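Local coordinates for protein trans-4-hydroxy-L-proline dehydratase (Clostridioides difficile 70-100-2010, PDB 6VXC) that is a glycyl radical enzyme that dehydrates trans-4-hydroxy-L-proline to (S)-1-pyrroline-5-carboxylate in the anaerobic degradation of hydroxyproline, at residues Gln307-Phe312 / Asn377-Ile382; Asp371-Val376 / Ser402-Gln407. All coordinates share one frame; numbering follows the deposited sequence.

Interaction 1: residues Gln307-Phe312 / Asn377-Ile382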
ATOM      1  N   GLN A 307       6.413   7.403  18.241  1.00 11.93           N
ATOM      2  CA  GLN A 307       7.171   6.666  19.250  1.00 12.16           C
ATOM      3  C   GLN A 307       8.676   6.854  19.062  1.00 12.93           C
ATOM      4  O   GLN A 307       9.414   6.980  20.043  1.00 14.53           O
ATOM      5  CB  GLN A 307       6.814   5.178  19.218  1.00 11.17           C
ATOM      6  CG  GLN A 307       5.302   4.867  19.359  1.00  9.74           C
ATOM      7  CD  GLN A 307       4.685   5.523  20.572  1.00 13.10           C
ATOM      8  OE1 GLN A 307       4.996   5.168  21.718  1.00 14.54           O
ATOM      9  NE2 GLN A 307       3.825   6.508  20.334  1.00 11.77           N
ATOM     10  N   HIS A 308       9.149   6.884  17.818  1.00 12.36           N
ATOM     11  CA  HIS A 308      10.589   6.989  17.595  1.00 14.86           C
ATOM     12  C   HIS A 308      11.096   8.395  17.900  1.00 14.12           C
ATOM     13  O   HIS A 308      12.207   8.553  18.413  1.00 15.70           O
ATOM     14  CB  HIS A 308      10.938   6.576  16.160  1.00 12.51           C
ATOM     15  CG  HIS A 308      10.488   5.191  15.827  1.00 13.00           C
ATOM     16  ND1 HIS A 308       9.697   4.905  14.733  1.00 14.57           N
ATOM     17  CD2 HIS A 308      10.660   4.021  16.484  1.00 11.94           C
ATOM     18  CE1 HIS A 308       9.417   3.614  14.724  1.00 11.13           C
ATOM     19  NE2 HIS A 308       9.990   3.055  15.775  1.00 16.97           N
ATOM     20  N   LEU A 309      10.304   9.424  17.579  1.00 13.64           N
ATOM     21  CA  LEU A 309      10.773  10.799  17.733  1.00 13.43           C
ATOM     22  C   LEU A 309      10.619  11.332  19.156  1.00 14.59           C
ATOM     23  O   LEU A 309      11.367  12.228  19.550  1.00 17.74           O
ATOM     24  CB  LEU A 309      10.046  11.724  16.760  1.00 13.26           C
ATOM     25  CG  LEU A 309      10.371  11.587  15.272  1.00 12.52           C
ATOM     26  CD1 LEU A 309       9.624  12.642  14.475  1.00 11.03           C
ATOM     27  CD2 LEU A 309      11.883  11.662  15.006  1.00 15.05           C
ATOM     28  N   ASN A 310       9.680  10.809  19.938  1.00 15.49           N
ATOM     29  CA  ASN A 310       9.403  11.425  21.233  1.00 17.95           C
ATOM     30  C   ASN A 310      10.614  11.469  22.157  1.00 18.13           C
ATOM     31  O   ASN A 310      10.798  12.497  22.826  1.00 17.53           O
ATOM     32  CB  ASN A 310       8.230  10.723  21.928  1.00 15.39           C
ATOM     33  CG  ASN A 310       7.731  11.511  23.140  1.00 18.57           C
ATOM     34  OD1 ASN A 310       7.282  12.654  23.012  1.00 16.33           O
ATOM     35  ND2 ASN A 310       7.830  10.912  24.319  1.00 18.78           N
ATOM     36  N   PRO A 311      11.447  10.426  22.266  1.00 17.25           N
ATOM     37  CA  PRO A 311      12.655  10.563  23.102  1.00 15.40           C
ATOM     38  C   PRO A 311      13.566  11.692  22.647  1.00 16.53           C
ATOM     39  O   PRO A 311      14.072  12.454  23.480  1.00 17.66           O
ATOM     40  CB  PRO A 311      13.325   9.179  22.978  1.00 17.68           C
ATOM     41  CG  PRO A 311      12.182   8.247  22.678  1.00 19.93           C
ATOM     42  CD  PRO A 311      11.250   9.042  21.792  1.00 15.37           C
ATOM     43  N   PHE A 312      13.750  11.847  21.335  1.00 15.00           N
ATOM     44  CA  PHE A 312      14.544  12.951  20.816  1.00 14.34           C
ATOM     45  C   PHE A 312      13.891  14.289  21.134  1.00 16.79           C
ATOM     46  O   PHE A 312      14.569  15.232  21.565  1.00 18.27           O
ATOM     47  CB  PHE A 312      14.712  12.793  19.300  1.00 15.84           C
ATOM     48  CG  PHE A 312      15.551  11.597  18.885  1.00 14.52           C
ATOM     49  CD1 PHE A 312      16.928  11.642  18.950  1.00 16.38           C
ATOM     50  CD2 PHE A 312      14.949  10.431  18.478  1.00 16.73           C
ATOM     51  CE1 PHE A 312      17.687  10.560  18.571  1.00 18.50           C
ATOM     52  CE2 PHE A 312      15.698   9.331  18.106  1.00 15.83           C
ATOM     53  CZ  PHE A 312      17.068   9.395  18.152  1.00 18.26           C
ATOM     54  N   ASN A 377       1.556  11.004  22.716  1.00 13.93           N
ATOM     55  CA  ASN A 377       2.551  11.871  23.329  1.00 15.28           C
ATOM     56  C   ASN A 377       2.514  13.201  22.585  1.00 14.57           C
ATOM     57  O   ASN A 377       1.707  13.402  21.671  1.00 13.49           O
ATOM     58  CB  ASN A 377       3.949  11.210  23.324  1.00 14.92           C
ATOM     59  CG  ASN A 377       4.465  10.906  21.916  1.00 14.32           C
ATOM     60  OD1 ASN A 377       4.349  11.730  21.004  1.00 14.61           O
ATOM     61  ND2 ASN A 377       5.036   9.707  21.737  1.00 13.93           N
ATOM     62  N   GLU A 378       3.413  14.113  22.957  1.00 16.62           N
ATOM     63  CA  GLU A 378       3.371  15.447  22.366  1.00 18.28           C
ATOM     64  C   GLU A 378       3.624  15.396  20.868  1.00 14.49           C
ATOM     65  O   GLU A 378       3.044  16.181  20.114  1.00 14.63           O
ATOM     66  CB  GLU A 378       4.394  16.378  23.025  1.00 22.47           C
ATOM     67  CG  GLU A 378       3.960  16.919  24.368  1.00 32.55           C
ATOM     68  CD  GLU A 378       2.608  17.617  24.293  1.00 38.67           C
ATOM     69  OE1 GLU A 378       1.660  17.157  24.977  1.00 39.30           O
ATOM     70  OE2 GLU A 378       2.483  18.598  23.524  1.00 36.12           O
ATOM     71  N   VAL A 379       4.507  14.497  20.421  1.00 13.47           N
ATOM     72  CA  VAL A 379       4.767  14.402  18.987  1.00 13.95           C
ATOM     73  C   VAL A 379       3.513  13.952  18.258  1.00 10.80           C
ATOM     74  O   VAL A 379       3.267  14.377  17.130  1.00 12.60           O
ATOM     75  CB  VAL A 379       5.958  13.457  18.667  1.00 13.39           C
ATOM     76  CG1 VAL A 379       6.151  13.377  17.156  1.00 14.94           C
ATOM     77  CG2 VAL A 379       7.272  13.947  19.315  1.00 13.84           C
ATOM     78  N   SER A 380       2.708  13.090  18.885  1.00 12.22           N
ATOM     79  CA  SER A 380       1.456  12.651  18.269  1.00 11.28           C
ATOM     80  C   SER A 380       0.586  13.838  17.902  1.00 12.38           C
ATOM     81  O   SER A 380      -0.006  13.883  16.814  1.00 14.01           O
ATOM     82  CB  SER A 380       0.677  11.715  19.203  1.00  9.75           C
ATOM     83  OG  SER A 380       1.486  10.728  19.792  1.00 13.68           O
ATOM     84  N   TYR A 381       0.465  14.795  18.819  1.00 11.77           N
ATOM     85  CA  TYR A 381      -0.359  15.961  18.546  1.00 10.79           C
ATOM     86  C   TYR A 381       0.289  16.874  17.521  1.00 11.50           C
ATOM     87  O   TYR A 381      -0.417  17.489  16.718  1.00 14.58           O
ATOM     88  CB  TYR A 381      -0.665  16.707  19.847  1.00 13.25           C
ATOM     89  CG  TYR A 381      -1.728  16.023  20.661  1.00 14.29           C
ATOM     90  CD1 TYR A 381      -3.053  16.045  20.241  1.00 11.98           C
ATOM     91  CD2 TYR A 381      -1.414  15.351  21.838  1.00 13.61           C
ATOM     92  CE1 TYR A 381      -4.054  15.429  20.966  1.00 13.56           C
ATOM     93  CE2 TYR A 381      -2.405  14.721  22.579  1.00 14.44           C
ATOM     94  CZ  TYR A 381      -3.727  14.764  22.135  1.00 17.61           C
ATOM     95  OH  TYR A 381      -4.715  14.150  22.869  1.00 16.95           O
ATOM     96  N   ILE A 382       1.626  16.960  17.517  1.00 11.63           N
ATOM     97  CA  ILE A 382       2.307  17.716  16.475  1.00 13.31           C
ATOM     98  C   ILE A 382       2.006  17.115  15.097  1.00 13.36           C
ATOM     99  O   ILE A 382       1.712  17.842  14.146  1.00 14.38           O
ATOM    100  CB  ILE A 382       3.820  17.795  16.758  1.00 11.31           C
ATOM    101  CG1 ILE A 382       4.107  18.498  18.091  1.00 14.57           C
ATOM    102  CG2 ILE A 382       4.518  18.562  15.669  1.00 12.69           C
ATOM    103  CD1 ILE A 382       5.593  18.438  18.514  1.00 14.68           C
TER
HETATM  104  O   HOH W   1       5.274   7.210  23.537  1.00 17.36           O
HETATM  105  O   HOH W   2       5.770  13.910  24.931  1.00 24.48           O
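Asn377 ND2 is gripped by two acceptors: the backbone carbonyl of Asp306, and a water 3.1 Å from ND2 that in turn donates to Gln307 OE1 over 2.7 Å. The other end of the Gln307 amide, NE2, donates to Gly375 O, which fixes the way round this amide lies. Asn310 meets Asn377 from the opposite direction, and the two amides stack face to face, their planes 7° apart and their CG atoms 3.5 Å from each other. With its CG anti to the backbone N (chi1 -168°), Asn310 also sends OD1 to a second water at 2.7 Å. That water accepts from Glu378 N over 3.1 Å, an N-H at the start of the helix that has no preceding turn to bond to. Beside this polar layer, Val379 lays CG2 against Asn310 CA at 3.8 Å, while its other methyl faces Leu309 CB; a branched apolar residue suits this buried flank. Asparagine and serine suit the helix start: Ser380 N donates to Asn377 OD1 (3.0 Å) and Asn377 N to Ser380 OG (2.9 Å). This reciprocal pair is a capping box, here docked on the side of the kinked helix 305-318.

Interaction 2: residues Asp371-Val376 / Ser402-Gln407; sequences DGQDGV and SKKTPQ
Asp374 swings its carboxylate across to Pro406 because CG stands anti to the backbone N (chi1 169°), while Lys404 reaches back along 371-376 through an extended chain, begun at chi1 -53° and bent only at its end (chi4 78°). The carboxylate and the proline ring approach from opposite directions, with Asp374 OD2 3.4 Å from Pro406 CD, a carbon next to the ring nitrogen and so slightly positive. Asp374 CB rests on the backbone carbonyl of Lys404, 3.4 Å from its O. At the far end, Lys404 CE lies 3.2 Å from Gly372 O and 3.6 Å from Gln373 OE1. A long side chain suits this place, since its methylenes run along the loop and bring CE, the carbon next to the charged nitrogen, up to two oxygens. On the other side of Asp374, Val376 CG2 slides past the proline, 4.0 Å from CD, and also touches Thr405 CG2, the two side chains crossing at about a right angle.

Each loop is stiffened from within. Asp374 OD1 closes an Asx turn by accepting from Val376 N, which comes from above the carboxylate plane, and Ser402 OG forms an ST turn with Lys404 N inside a type I turn. Thr405 OG1 accepts from Ser402 N at 2.7 Å and donates to a water at 2.6 Å; the water donates to Asp374 OD1 at 2.7 Å. Donation thus runs one way, from backbone N-H to hydroxyl to water to carboxylate, and with Val376 N as a further donor the carboxylate of Asp374 would be expected to stay ionised.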
ATOM      1  N   ASP A 371       5.947  -0.671  25.584  1.00 15.37           N
ATOM      2  CA  ASP A 371       5.529  -1.374  26.789  1.00 15.11           C
ATOM      3  C   ASP A 371       4.057  -1.767  26.765  1.00 15.68           C
ATOM      4  O   ASP A 371       3.604  -2.454  27.680  1.00 18.67           O
ATOM      5  CB  ASP A 371       5.795  -0.510  28.034  1.00 18.68           C
ATOM      6  CG  ASP A 371       7.280  -0.356  28.338  1.00 23.74           C
ATOM      7  OD1 ASP A 371       8.042  -1.294  28.050  1.00 23.56           O
ATOM      8  OD2 ASP A 371       7.682   0.697  28.867  1.00 29.19           O
ATOM      9  N   GLY A 372       3.307  -1.377  25.741  1.00 14.28           N
ATOM     10  CA  GLY A 372       1.903  -1.725  25.659  1.00 12.36           C
ATOM     11  C   GLY A 372       0.913  -0.762  26.292  1.00 14.17           C
ATOM     12  O   GLY A 372      -0.273  -1.096  26.387  1.00 12.90           O
ATOM     13  N   GLN A 373       1.356   0.390  26.772  1.00 12.46           N
ATOM     14  CA  GLN A 373       0.468   1.384  27.360  1.00 16.08           C
ATOM     15  C   GLN A 373       0.225   2.525  26.367  1.00 13.88           C
ATOM     16  O   GLN A 373       0.885   2.626  25.335  1.00 12.94           O
ATOM     17  CB  GLN A 373       1.057   1.881  28.692  1.00 16.60           C
ATOM     18  CG  GLN A 373       1.141   0.772  29.773  1.00 18.86           C
ATOM     19  CD  GLN A 373      -0.240   0.173  30.157  1.00 24.57           C
ATOM     20  OE1 GLN A 373      -1.258   0.874  30.150  1.00 26.50           O
ATOM     21  NE2 GLN A 373      -0.269  -1.125  30.464  1.00 22.03           N
ATOM     22  N   ASP A 374      -0.728   3.398  26.701  1.00 12.26           N
ATOM     23  CA  ASP A 374      -1.117   4.520  25.847  1.00 12.52           C
ATOM     24  C   ASP A 374       0.090   5.236  25.259  1.00 13.67           C
ATOM     25  O   ASP A 374       0.974   5.682  25.986  1.00 13.93           O
ATOM     26  CB  ASP A 374      -1.978   5.511  26.647  1.00 14.19           C
ATOM     27  CG  ASP A 374      -2.198   6.823  25.907  1.00 16.24           C
ATOM     28  OD1 ASP A 374      -2.164   6.821  24.651  1.00 16.54           O
ATOM     29  OD2 ASP A 374      -2.406   7.854  26.583  1.00 18.02           O
ATOM     30  N   GLY A 375       0.130   5.327  23.928  1.00 16.52           N
ATOM     31  CA  GLY A 375       1.256   5.896  23.210  1.00  9.68           C
ATOM     32  C   GLY A 375       1.114   7.337  22.766  1.00 12.28           C
ATOM     33  O   GLY A 375       2.058   7.902  22.204  1.00 12.45           O
ATOM     34  N   VAL A 376      -0.049   7.950  22.980  1.00 12.32           N
ATOM     35  CA  VAL A 376      -0.211   9.354  22.623  1.00 11.95           C
ATOM     36  C   VAL A 376       0.782  10.189  23.417  1.00 12.78           C
ATOM     37  O   VAL A 376       0.874  10.074  24.643  1.00 15.24           O
ATOM     38  CB  VAL A 376      -1.661   9.799  22.860  1.00 12.78           C
ATOM     39  CG1 VAL A 376      -1.779  11.314  22.781  1.00 10.97           C
ATOM     40  CG2 VAL A 376      -2.573   9.121  21.830  1.00 11.88           C
ATOM     41  N   SER A 402      -6.656   2.972  20.416  1.00 11.91           N
ATOM     42  CA  SER A 402      -6.697   1.929  21.427  1.00 12.07           C
ATOM     43  C   SER A 402      -7.791   2.244  22.437  1.00 13.05           C
ATOM     44  O   SER A 402      -8.186   3.397  22.610  1.00 14.06           O
ATOM     45  CB  SER A 402      -5.332   1.824  22.140  1.00 10.30           C
ATOM     46  OG  SER A 402      -5.393   1.073  23.342  1.00 14.12           O
ATOM     47  N   LYS A 403      -8.253   1.202  23.134  1.00 13.68           N
ATOM     48  CA  LYS A 403      -9.079   1.421  24.318  1.00 13.64           C
ATOM     49  C   LYS A 403      -8.364   2.296  25.347  1.00 13.76           C
ATOM     50  O   LYS A 403      -9.020   2.874  26.216  1.00 15.94           O
ATOM     51  CB  LYS A 403      -9.461   0.083  24.942  1.00 15.24           C
ATOM     52  CG  LYS A 403      -8.265  -0.678  25.461  1.00 16.30           C
ATOM     53  CD  LYS A 403      -8.632  -2.038  26.026  1.00 19.27           C
ATOM     54  CE  LYS A 403      -7.398  -2.715  26.632  1.00 18.58           C
ATOM     55  NZ  LYS A 403      -7.716  -4.020  27.278  1.00 25.73           N
ATOM     56  N   LYS A 404      -7.037   2.387  25.271  1.00 12.66           N
ATOM     57  CA  LYS A 404      -6.216   3.208  26.151  1.00 14.85           C
ATOM     58  C   LYS A 404      -6.000   4.630  25.641  1.00 13.23           C
ATOM     59  O   LYS A 404      -5.407   5.438  26.362  1.00 15.54           O
ATOM     60  CB  LYS A 404      -4.842   2.556  26.356  1.00 13.13           C
ATOM     61  CG  LYS A 404      -4.843   1.085  26.820  1.00 14.55           C
ATOM     62  CD  LYS A 404      -3.408   0.619  26.894  1.00 13.38           C
ATOM     63  CE  LYS A 404      -3.211  -0.706  27.622  1.00 19.30           C
ATOM     64  NZ  LYS A 404      -3.572  -1.837  26.772  1.00 21.88           N
ATOM     65  N   THR A 405      -6.479   4.951  24.446  1.00 11.88           N
ATOM     66  CA  THR A 405      -6.258   6.243  23.805  1.00 12.30           C
ATOM     67  C   THR A 405      -7.152   7.305  24.438  1.00 12.18           C
ATOM     68  O   THR A 405      -8.351   7.081  24.601  1.00 13.43           O
ATOM     69  CB  THR A 405      -6.565   6.146  22.306  1.00 13.99           C
ATOM     70  OG1 THR A 405      -5.693   5.193  21.684  1.00 15.09           O
ATOM     71  CG2 THR A 405      -6.444   7.521  21.621  1.00 12.96           C
ATOM     72  N   PRO A 406      -6.616   8.470  24.787  1.00 15.77           N
ATOM     73  CA  PRO A 406      -7.467   9.536  25.333  1.00 14.12           C
ATOM     74  C   PRO A 406      -8.511   9.989  24.325  1.00 14.22           C
ATOM     75  O   PRO A 406      -8.259  10.042  23.121  1.00 14.58           O
ATOM     76  CB  PRO A 406      -6.468  10.649  25.670  1.00 13.81           C
ATOM     77  CG  PRO A 406      -5.135   9.931  25.781  1.00 16.16           C
ATOM     78  CD  PRO A 406      -5.188   8.816  24.821  1.00 12.89           C
ATOM     79  N   GLN A 407      -9.716  10.260  24.822  1.00 13.75           N
ATOM     80  CA  GLN A 407     -10.783  10.702  23.932  1.00 13.61           C
ATOM     81  C   GLN A 407     -10.412  11.992  23.209  1.00 13.75           C
ATOM     82  O   GLN A 407     -10.820  12.198  22.066  1.00 15.97           O
ATOM     83  CB  GLN A 407     -12.087  10.873  24.715  1.00 15.46           C
ATOM     84  CG  GLN A 407     -13.314  11.054  23.825  1.00 19.08           C
ATOM     85  CD  GLN A 407     -13.766   9.763  23.168  1.00 16.85           C
ATOM     86  OE1 GLN A 407     -13.080   8.741  23.239  1.00 19.75           O
ATOM     87  NE2 GLN A 407     -14.946   9.798  22.546  1.00 17.02           N
TER
HETATM   88  O   HOH W   3      -3.309   5.850  22.391  1.00 14.61           O

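From the N terminus, helix 305-318 supplies 307-312, and the chain runs through two further helices and strand 362-366 before loop 371-376 leads straight into 377-382. Interaction 1 closes a loop of 64 residues here. The chain then follows helix 378-390 and strand 396-401 to 402-407, where interaction 2 closes a shorter loop of 25 residues. The two closures cross, because 371-376 falls between the segments of interaction 1 whereas its partner 402-407 comes after both. Strands 362-366 and 396-401 are parallel neighbours, so interaction 2 joins the loops leaving both strands of a beta-alpha-beta crossover, while interaction 1 sets the start of its helix against helix 305-318. Tyr381 CE2 packs 3.5 Å from Val376 CG1 between them.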